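Local structure of hypothetical protein Atu2684 (Agrobacterium tumefaciens, 2AXO) at residues L148-S154 against I250-L256; V74-Y78 against C234-L238; H79-W83 against G112-P116. The protein is of unknown function but has a thioredoxin-like domain with a disulfide-bonded Cys-X-X-Cys motif, consistent with a role in thiol-disulfide chemistry. All blocks are in the same frame, centred on the assembly; numbering follows the deposited sequence.

The three contacts run from the border between the two antiparallel sheets of the protein through its middle to the disulfide end of the thioredoxin-like domain. Contacts 1 and 2, with centres about 10 Å apart, share one sheet: strands 232-241 and 247-257 are neighbours, joined by probable hydrogen bonds S254 O to V236 N (2.6 Å) and G252 O to L238 N (2.9 Å). Contact 3 begins where the first segment of contact 2 ends, so the 74-79 strand leads from the core to loop 79-83; the centres of contacts 2 and 3 are about 18 Å apart. There W83 and T115 touch C54 of the C54-C57 disulfide. Contact 1 is remote, about 26 Å from contact 3 between centres.

Contact 1: residues L148-S154 against I250-L256; sequences LNVPVSS and IVGASIL
Two antiparallel sheets meet here edge to edge: strand 152-156, at the border of a three-stranded sheet, runs beside strand 247-257, the border of a four-stranded one. Over strands 152-154 and 250-256 the axes are nearly parallel (17°) and approach to 5.8 Å. The turn at L148-N149 brings the first segment alongside the second, with L148 facing G252 (CA-CA 4.5 Å) and S154 facing L256 (5.9 Å). I250 is met by L148 (mt rotamer), whose CD2 lies 4.4 Å from I250 CG2. V251 has phi/psi -99/-4, and V251 and G252 both bond to the backbone of L238, consistent with a classic beta bulge. V251 O accepts the direct backbone hydrogen bond from V150 N (2.9 Å, 167°), and L148 CA makes a CA-H...O contact with the same oxygen (3.3 Å). V150 CG2 packs on V251 CG2 at 3.8 Å. G252 CA passes 3.4 Å from V150 O, leaving no room for a beta carbon. At A253 a water bridges the edges, donating to V150 O (2.7 Å) and accepting from A253 N (2.9 Å); A253 CB touches L148 CD1 (4.1 Å). S254 CB lies 3.7 Å from V152 CG1. L256 CB lies 3.4 Å from S154 OG, and this hydroxyl, with S154 in the p rotamer, is hydrogen-bonded at 3.0 Å to S254 OG, set by chi1 t.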
loop_
_atom_site.group_PDB
_atom_site.type_symbol
_atom_site.label_atom_id
_atom_site.label_comp_id
_atom_site.label_asym_id
_atom_site.label_seq_id
_atom_site.Cartn_x
_atom_site.Cartn_y
_atom_site.Cartn_z
ATOM N N LEU A 148 1.480 -20.063 20.891
ATOM C CA LEU A 148 1.127 -21.126 19.960
ATOM C C LEU A 148 0.637 -22.339 20.765
ATOM O O LEU A 148 1.400 -23.263 21.045
ATOM C CB LEU A 148 2.357 -21.483 19.121
ATOM C CG LEU A 148 2.986 -20.271 18.415
ATOM C CD1 LEU A 148 4.204 -20.703 17.615
ATOM C CD2 LEU A 148 1.950 -19.622 17.494
ATOM N N ASN A 149 -0.646 -22.326 21.118
ATOM C CA ASN A 149 -1.254 -23.381 21.931
ATOM C C ASN A 149 -1.674 -24.660 21.215
ATOM O O ASN A 149 -1.903 -25.686 21.858
ATOM C CB ASN A 149 -2.465 -22.815 22.667
ATOM C CG ASN A 149 -2.087 -21.761 23.677
ATOM O OD1 ASN A 149 -2.920 -20.960 24.088
ATOM N ND2 ASN A 149 -0.826 -21.764 24.097
ATOM N N VAL A 150 -1.784 -24.605 19.895
ATOM C CA VAL A 150 -2.186 -25.777 19.123
ATOM C C VAL A 150 -0.981 -26.386 18.428
ATOM O O VAL A 150 -0.288 -25.715 17.667
ATOM C CB VAL A 150 -3.230 -25.406 18.053
ATOM C CG1 VAL A 150 -3.708 -26.658 17.337
ATOM C CG2 VAL A 150 -4.398 -24.673 18.694
ATOM N N PRO A 151 -0.715 -27.678 18.674
ATOM C CA PRO A 151 0.432 -28.310 18.032
ATOM C C PRO A 151 0.257 -28.446 16.522
ATOM O O PRO A 151 -0.818 -28.800 16.036
ATOM C CB PRO A 151 0.530 -29.661 18.745
ATOM C CG PRO A 151 -0.883 -29.953 19.121
ATOM C CD PRO A 151 -1.409 -28.616 19.575
ATOM N N VAL A 152 1.319 -28.122 15.791
ATOM C CA VAL A 152 1.324 -28.216 14.337
ATOM C C VAL A 152 2.641 -28.870 13.951
ATOM O O VAL A 152 3.707 -28.457 14.414
ATOM C CB VAL A 152 1.236 -26.823 13.659
ATOM C CG1 VAL A 152 1.261 -26.989 12.143
ATOM C CG2 VAL A 152 -0.041 -26.111 14.078
ATOM N N SER A 153 2.556 -29.905 13.124
ATOM C CA SER A 153 3.731 -30.643 12.664
ATOM C C SER A 153 3.679 -30.750 11.148
ATOM O O SER A 153 2.602 -30.810 10.564
ATOM C CB SER A 153 3.748 -32.062 13.247
ATOM O OG SER A 153 3.777 -32.051 14.666
ATOM N N SER A 154 4.845 -30.790 10.515
ATOM C CA SER A 154 4.904 -30.902 9.065
ATOM C C SER A 154 6.105 -31.741 8.660
ATOM O O SER A 154 7.153 -31.704 9.305
ATOM C CB SER A 154 4.998 -29.511 8.433
ATOM O OG SER A 154 6.091 -28.781 8.973
ATOM N N ILE A 250 -2.591 -16.129 15.326
ATOM C CA ILE A 250 -2.085 -17.398 14.827
ATOM C C ILE A 250 -1.934 -18.224 16.101
ATOM O O ILE A 250 -1.179 -17.846 16.999
ATOM C CB ILE A 250 -0.719 -17.210 14.137
ATOM C CG1 ILE A 250 -0.893 -16.310 12.912
ATOM C CG2 ILE A 250 -0.130 -18.563 13.746
ATOM C CD1 ILE A 250 0.408 -15.879 12.248
ATOM N N VAL A 251 -2.663 -19.333 16.188
ATOM C CA VAL A 251 -2.650 -20.164 17.393
ATOM C C VAL A 251 -1.749 -21.394 17.328
ATOM O O VAL A 251 -1.604 -22.121 18.318
ATOM C CB VAL A 251 -4.083 -20.613 17.757
ATOM C CG1 VAL A 251 -4.971 -19.393 17.969
ATOM C CG2 VAL A 251 -4.649 -21.495 16.669
ATOM N N GLY A 252 -1.137 -21.615 16.169
ATOM C CA GLY A 252 -0.248 -22.750 15.992
ATOM C C GLY A 252 0.610 -22.492 14.776
ATOM O O GLY A 252 0.177 -21.801 13.854
ATOM N N ALA A 253 1.827 -23.028 14.758
ATOM C CA ALA A 253 2.696 -22.807 13.613
ATOM C C ALA A 253 3.840 -23.799 13.540
ATOM O O ALA A 253 4.272 -24.357 14.552
ATOM C CB ALA A 253 3.247 -21.386 13.640
ATOM N N SER A 254 4.335 -23.997 12.327
ATOM C CA SER A 254 5.422 -24.920 12.088
ATOM C C SER A 254 6.155 -24.551 10.813
ATOM O O SER A 254 5.584 -23.938 9.910
ATOM C CB SER A 254 4.871 -26.341 11.962
ATOM O OG SER A 254 5.867 -27.254 11.527
ATOM N N ILE A 255 7.429 -24.915 10.753
ATOM C CA ILE A 255 8.212 -24.668 9.560
ATOM C C ILE A 255 8.754 -25.990 9.058
ATOM O O ILE A 255 9.161 -26.847 9.835
ATOM C CB ILE A 255 9.400 -23.718 9.805
ATOM C CG1 ILE A 255 8.896 -22.274 9.893
ATOM C CG2 ILE A 255 10.419 -23.849 8.659
ATOM C CD1 ILE A 255 9.992 -21.235 10.030
ATOM N N LEU A 256 8.717 -26.154 7.746
ATOM C CA LEU A 256 9.228 -27.347 7.104
ATOM C C LEU A 256 10.259 -26.846 6.109
ATOM O O LEU A 256 9.925 -26.081 5.204
ATOM C CB LEU A 256 8.106 -28.085 6.362
ATOM C CG LEU A 256 8.546 -29.302 5.542
ATOM C CD1 LEU A 256 9.277 -30.287 6.447
ATOM C CD2 LEU A 256 7.334 -29.972 4.903
HETATM O O HOH W 1 2.131 -24.669 17.107
#

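Contact 2: residues V74-Y78 against C234-L238; sequences VGLSY and CAVLL
This is a buried apolar contact between the faces of two sheets, its centre about 2 Å from the centre of the chain. Both segments are extended, and their short axes cross at -111° with a closest approach of 8.4 Å, so only side chains meet and no hydrogen bond joins them. The nearest CA atoms, V74 and A235, are 7.2 Å apart. V74 and L76 point toward the 234-238 strand, A235 and L237 point back. Strand 74-79 is the outer strand of the four-stranded mixed sheet of the thioredoxin fold, beside parallel strand 45-50; strand 232-241 belongs to the antiparallel sheet stacked across it. V74 (chi1 t) sets CG1 3.9 Å from A235 CB and 4.3 Å from L237 CD2. L76, in the mt rotamer, places CD2 3.7 Å from A235 CB and CD1 4.1 Å from CD1 of L237, itself mt. Y78 (chi1 m) brings its OH within 4.3 Å of L237 CD1, the same hydroxyl making weak hydrogen bonds to E47 and R100.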
loop_
_atom_site.group_PDB
_atom_site.type_symbol
_atom_site.label_atom_id
_atom_site.label_comp_id
_atom_site.label_asym_id
_atom_site.label_seq_id
_atom_site.Cartn_x
_atom_site.Cartn_y
_atom_site.Cartn_z
ATOM N N VAL A 74 9.098 -18.873 14.331
ATOM C CA VAL A 74 8.783 -19.165 12.941
ATOM C C VAL A 74 8.920 -17.792 12.302
ATOM O O VAL A 74 8.087 -16.914 12.531
ATOM C CB VAL A 74 7.331 -19.670 12.780
ATOM C CG1 VAL A 74 6.926 -19.635 11.312
ATOM C CG2 VAL A 74 7.213 -21.095 13.325
ATOM N N GLY A 75 9.985 -17.601 11.531
ATOM C CA GLY A 75 10.230 -16.316 10.910
ATOM C C GLY A 75 9.970 -16.280 9.422
ATOM O O GLY A 75 10.368 -17.175 8.682
ATOM N N LEU A 76 9.298 -15.220 8.990
ATOM C CA LEU A 76 8.960 -15.040 7.588
ATOM C C LEU A 76 9.213 -13.616 7.145
ATOM O O LEU A 76 8.982 -12.671 7.898
ATOM C CB LEU A 76 7.487 -15.355 7.368
ATOM C CG LEU A 76 7.074 -16.799 7.646
ATOM C CD1 LEU A 76 5.569 -16.871 7.746
ATOM C CD2 LEU A 76 7.594 -17.711 6.539
ATOM N N SER A 77 9.679 -13.467 5.914
ATOM C CA SER A 77 9.928 -12.152 5.353
ATOM C C SER A 77 9.022 -11.950 4.137
ATOM O O SER A 77 9.051 -12.742 3.194
ATOM C CB SER A 77 11.389 -12.022 4.929
ATOM O OG SER A 77 11.611 -10.766 4.323
ATOM N N TYR A 78 8.202 -10.903 4.181
ATOM C CA TYR A 78 7.303 -10.579 3.077
ATOM C C TYR A 78 7.750 -9.288 2.401
ATOM O O TYR A 78 7.557 -8.202 2.947
ATOM C CB TYR A 78 5.866 -10.365 3.560
ATOM C CG TYR A 78 5.198 -11.576 4.165
ATOM C CD1 TYR A 78 5.392 -11.904 5.505
ATOM C CD2 TYR A 78 4.349 -12.381 3.405
ATOM C CE1 TYR A 78 4.757 -13.003 6.075
ATOM C CE2 TYR A 78 3.710 -13.485 3.963
ATOM C CZ TYR A 78 3.918 -13.789 5.297
ATOM O OH TYR A 78 3.297 -14.878 5.857
ATOM N N CYS A 234 8.615 -23.823 3.873
ATOM C CA CYS A 234 7.282 -23.287 4.032
ATOM C C CYS A 234 6.995 -23.212 5.517
ATOM O O CYS A 234 7.647 -23.874 6.328
ATOM C CB CYS A 234 6.244 -24.171 3.319
ATOM S SG CYS A 234 5.816 -25.734 4.123
ATOM N N ALA A 235 6.038 -22.369 5.863
ATOM C CA ALA A 235 5.624 -22.206 7.238
ATOM C C ALA A 235 4.138 -22.497 7.232
ATOM O O ALA A 235 3.420 -22.017 6.357
ATOM C CB ALA A 235 5.880 -20.773 7.697
ATOM N N VAL A 236 3.688 -23.317 8.175
ATOM C CA VAL A 236 2.271 -23.629 8.290
ATOM C C VAL A 236 1.778 -22.743 9.417
ATOM O O VAL A 236 2.316 -22.780 10.523
ATOM C CB VAL A 236 2.027 -25.105 8.676
ATOM C CG1 VAL A 236 0.536 -25.334 8.934
ATOM C CG2 VAL A 236 2.508 -26.029 7.554
ATOM N N LEU A 237 0.769 -21.933 9.133
ATOM C CA LEU A 237 0.228 -21.032 10.133
ATOM C C LEU A 237 -1.236 -21.371 10.375
ATOM O O LEU A 237 -2.042 -21.325 9.447
ATOM C CB LEU A 237 0.347 -19.578 9.657
ATOM C CG LEU A 237 1.738 -19.088 9.229
ATOM C CD1 LEU A 237 1.645 -17.667 8.695
ATOM C CD2 LEU A 237 2.713 -19.153 10.410
ATOM N N LEU A 238 -1.579 -21.746 11.606
ATOM C CA LEU A 238 -2.977 -22.049 11.916
ATOM C C LEU A 238 -3.511 -20.690 12.341
ATOM O O LEU A 238 -3.410 -20.300 13.506
ATOM C CB LEU A 238 -3.078 -23.056 13.063
ATOM C CG LEU A 238 -4.490 -23.584 13.365
ATOM C CD1 LEU A 238 -5.072 -24.292 12.143
ATOM C CD2 LEU A 238 -4.412 -24.535 14.543
#

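Contact 3: residues H79-W83 against G112-P116; sequences HVDYW and GVYTP
T115 precedes a cis peptide bond to P116, as in the cis-proline found opposite the Cys-X-X-Cys motif in thioredoxin folds. T115 and V113 of this segment pack against the loop that follows strand 74-79. The backbones stay apart, V80 and T115 being the nearest pair (CA-CA 8.5 Å), and side chains bridge the gap. V80, chi1 m, puts CG2 3.8 Å from T115 CG2. Y82 takes chi1 p with chi2 75°, sending its hydroxyl end between V113 CG2 and T115 CG2: its OH is 3.8 Å from V113 CG2 and 3.2 Å from T115 CG2, and its CE2 lies 4.0 Å from V113 CG2. The hydroxyl is hydrogen-bonded to Q101 of helix 95-107. V113 adopts m, in the short strand 112-114, which pairs in an antiparallel ladder with a strand of the second subunit and so carries a sheet across the dimer interface; V113 also packs on V113 of that subunit. T115, in the p rotamer, holds OG1 near the plane of the W83 indole at its edge, and both residues touch C54 of the disulfide. W83 has chi1 m and chi2 103°, and its NE1 donates a hydrogen bond of 2.7 Å to T115 OG1, with an angle of 135° at the hydrogen.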
loop_
_atom_site.group_PDB
_atom_site.type_symbol
_atom_site.label_atom_id
_atom_site.label_comp_id
_atom_site.label_asym_id
_atom_site.label_seq_id
_atom_site.Cartn_x
_atom_site.Cartn_y
_atom_site.Cartn_z
ATOM N N HIS A 79 8.336 -9.396 1.215
ATOM C CA HIS A 79 8.773 -8.203 0.501
ATOM C C HIS A 79 7.571 -7.499 -0.117
ATOM O O HIS A 79 6.840 -8.091 -0.912
ATOM C CB HIS A 79 9.783 -8.571 -0.588
ATOM C CG HIS A 79 11.134 -8.940 -0.057
ATOM N ND1 HIS A 79 11.357 -10.078 0.687
ATOM C CD2 HIS A 79 12.332 -8.316 -0.160
ATOM C CE1 HIS A 79 12.636 -10.141 1.019
ATOM N NE2 HIS A 79 13.248 -9.084 0.518
ATOM N N VAL A 80 7.370 -6.239 0.262
ATOM C CA VAL A 80 6.255 -5.441 -0.250
ATOM C C VAL A 80 6.614 -4.795 -1.585
ATOM O O VAL A 80 7.789 -4.605 -1.897
ATOM C CB VAL A 80 5.847 -4.348 0.763
ATOM C CG1 VAL A 80 5.331 -5.003 2.034
ATOM C CG2 VAL A 80 7.035 -3.442 1.073
ATOM N N ASP A 81 5.604 -4.450 -2.376
ATOM C CA ASP A 81 5.868 -3.862 -3.684
ATOM C C ASP A 81 5.848 -2.341 -3.743
ATOM O O ASP A 81 6.204 -1.760 -4.766
ATOM C CB ASP A 81 4.879 -4.420 -4.717
ATOM C CG ASP A 81 3.452 -3.965 -4.472
ATOM O OD1 ASP A 81 3.184 -3.342 -3.422
ATOM O OD2 ASP A 81 2.590 -4.235 -5.333
ATOM N N TYR A 82 5.464 -1.682 -2.656
ATOM C CA TYR A 82 5.394 -0.233 -2.709
ATOM C C TYR A 82 6.702 0.543 -2.586
ATOM O O TYR A 82 6.699 1.740 -2.303
ATOM C CB TYR A 82 4.354 0.282 -1.707
ATOM C CG TYR A 82 4.499 -0.174 -0.274
ATOM C CD1 TYR A 82 5.489 0.355 0.550
ATOM C CD2 TYR A 82 3.574 -1.050 0.287
ATOM C CE1 TYR A 82 5.543 0.036 1.905
ATOM C CE2 TYR A 82 3.617 -1.380 1.634
ATOM C CZ TYR A 82 4.597 -0.830 2.439
ATOM O OH TYR A 82 4.606 -1.111 3.784
ATOM N N TRP A 83 7.819 -0.137 -2.821
ATOM C CA TRP A 83 9.123 0.510 -2.778
ATOM C C TRP A 83 9.782 0.393 -4.142
ATOM O O TRP A 83 10.923 0.811 -4.336
ATOM C CB TRP A 83 10.023 -0.121 -1.713
ATOM C CG TRP A 83 9.703 0.336 -0.337
ATOM C CD1 TRP A 83 9.015 -0.355 0.622
ATOM C CD2 TRP A 83 10.038 1.600 0.240
ATOM N NE1 TRP A 83 8.904 0.402 1.760
ATOM C CE2 TRP A 83 9.525 1.608 1.555
ATOM C CE3 TRP A 83 10.723 2.730 -0.227
ATOM C CZ2 TRP A 83 9.679 2.702 2.416
ATOM C CZ3 TRP A 83 10.875 3.822 0.628
ATOM C CH2 TRP A 83 10.354 3.797 1.934
ATOM N N GLY A 112 -2.824 2.825 8.336
ATOM C CA GLY A 112 -1.705 2.905 7.417
ATOM C C GLY A 112 -0.748 1.742 7.559
ATOM O O GLY A 112 -0.930 0.881 8.418
ATOM N N VAL A 113 0.265 1.712 6.698
ATOM C CA VAL A 113 1.285 0.671 6.732
ATOM C C VAL A 113 2.652 1.338 6.630
ATOM O O VAL A 113 2.773 2.475 6.166
ATOM C CB VAL A 113 1.156 -0.328 5.547
ATOM C CG1 VAL A 113 -0.125 -1.137 5.671
ATOM C CG2 VAL A 113 1.191 0.426 4.220
ATOM N N TYR A 114 3.680 0.622 7.064
ATOM C CA TYR A 114 5.038 1.135 7.009
ATOM C C TYR A 114 5.999 -0.044 6.964
ATOM O O TYR A 114 5.601 -1.186 7.186
ATOM C CB TYR A 114 5.346 1.988 8.249
ATOM C CG TYR A 114 5.341 1.223 9.561
ATOM C CD1 TYR A 114 4.172 1.074 10.309
ATOM C CD2 TYR A 114 6.507 0.630 10.040
ATOM C CE1 TYR A 114 4.172 0.350 11.507
ATOM C CE2 TYR A 114 6.514 -0.095 11.229
ATOM C CZ TYR A 114 5.349 -0.232 11.957
ATOM O OH TYR A 114 5.364 -0.953 13.133
ATOM N N THR A 115 7.257 0.230 6.649
ATOM C CA THR A 115 8.286 -0.807 6.639
ATOM C C THR A 115 9.508 -0.197 7.308
ATOM O O THR A 115 9.778 0.989 7.152
ATOM C CB THR A 115 8.681 -1.269 5.204
ATOM O OG1 THR A 115 8.982 -0.128 4.394
ATOM C CG2 THR A 115 7.568 -2.087 4.564
ATOM N N PRO A 116 10.250 -0.997 8.089
ATOM C CA PRO A 116 9.990 -2.411 8.366
ATOM C C PRO A 116 8.988 -2.600 9.502
ATOM O O PRO A 116 9.096 -1.963 10.556
ATOM C CB PRO A 116 11.374 -2.946 8.718
ATOM C CG PRO A 116 11.992 -1.786 9.427
ATOM C CD PRO A 116 11.579 -0.599 8.590
#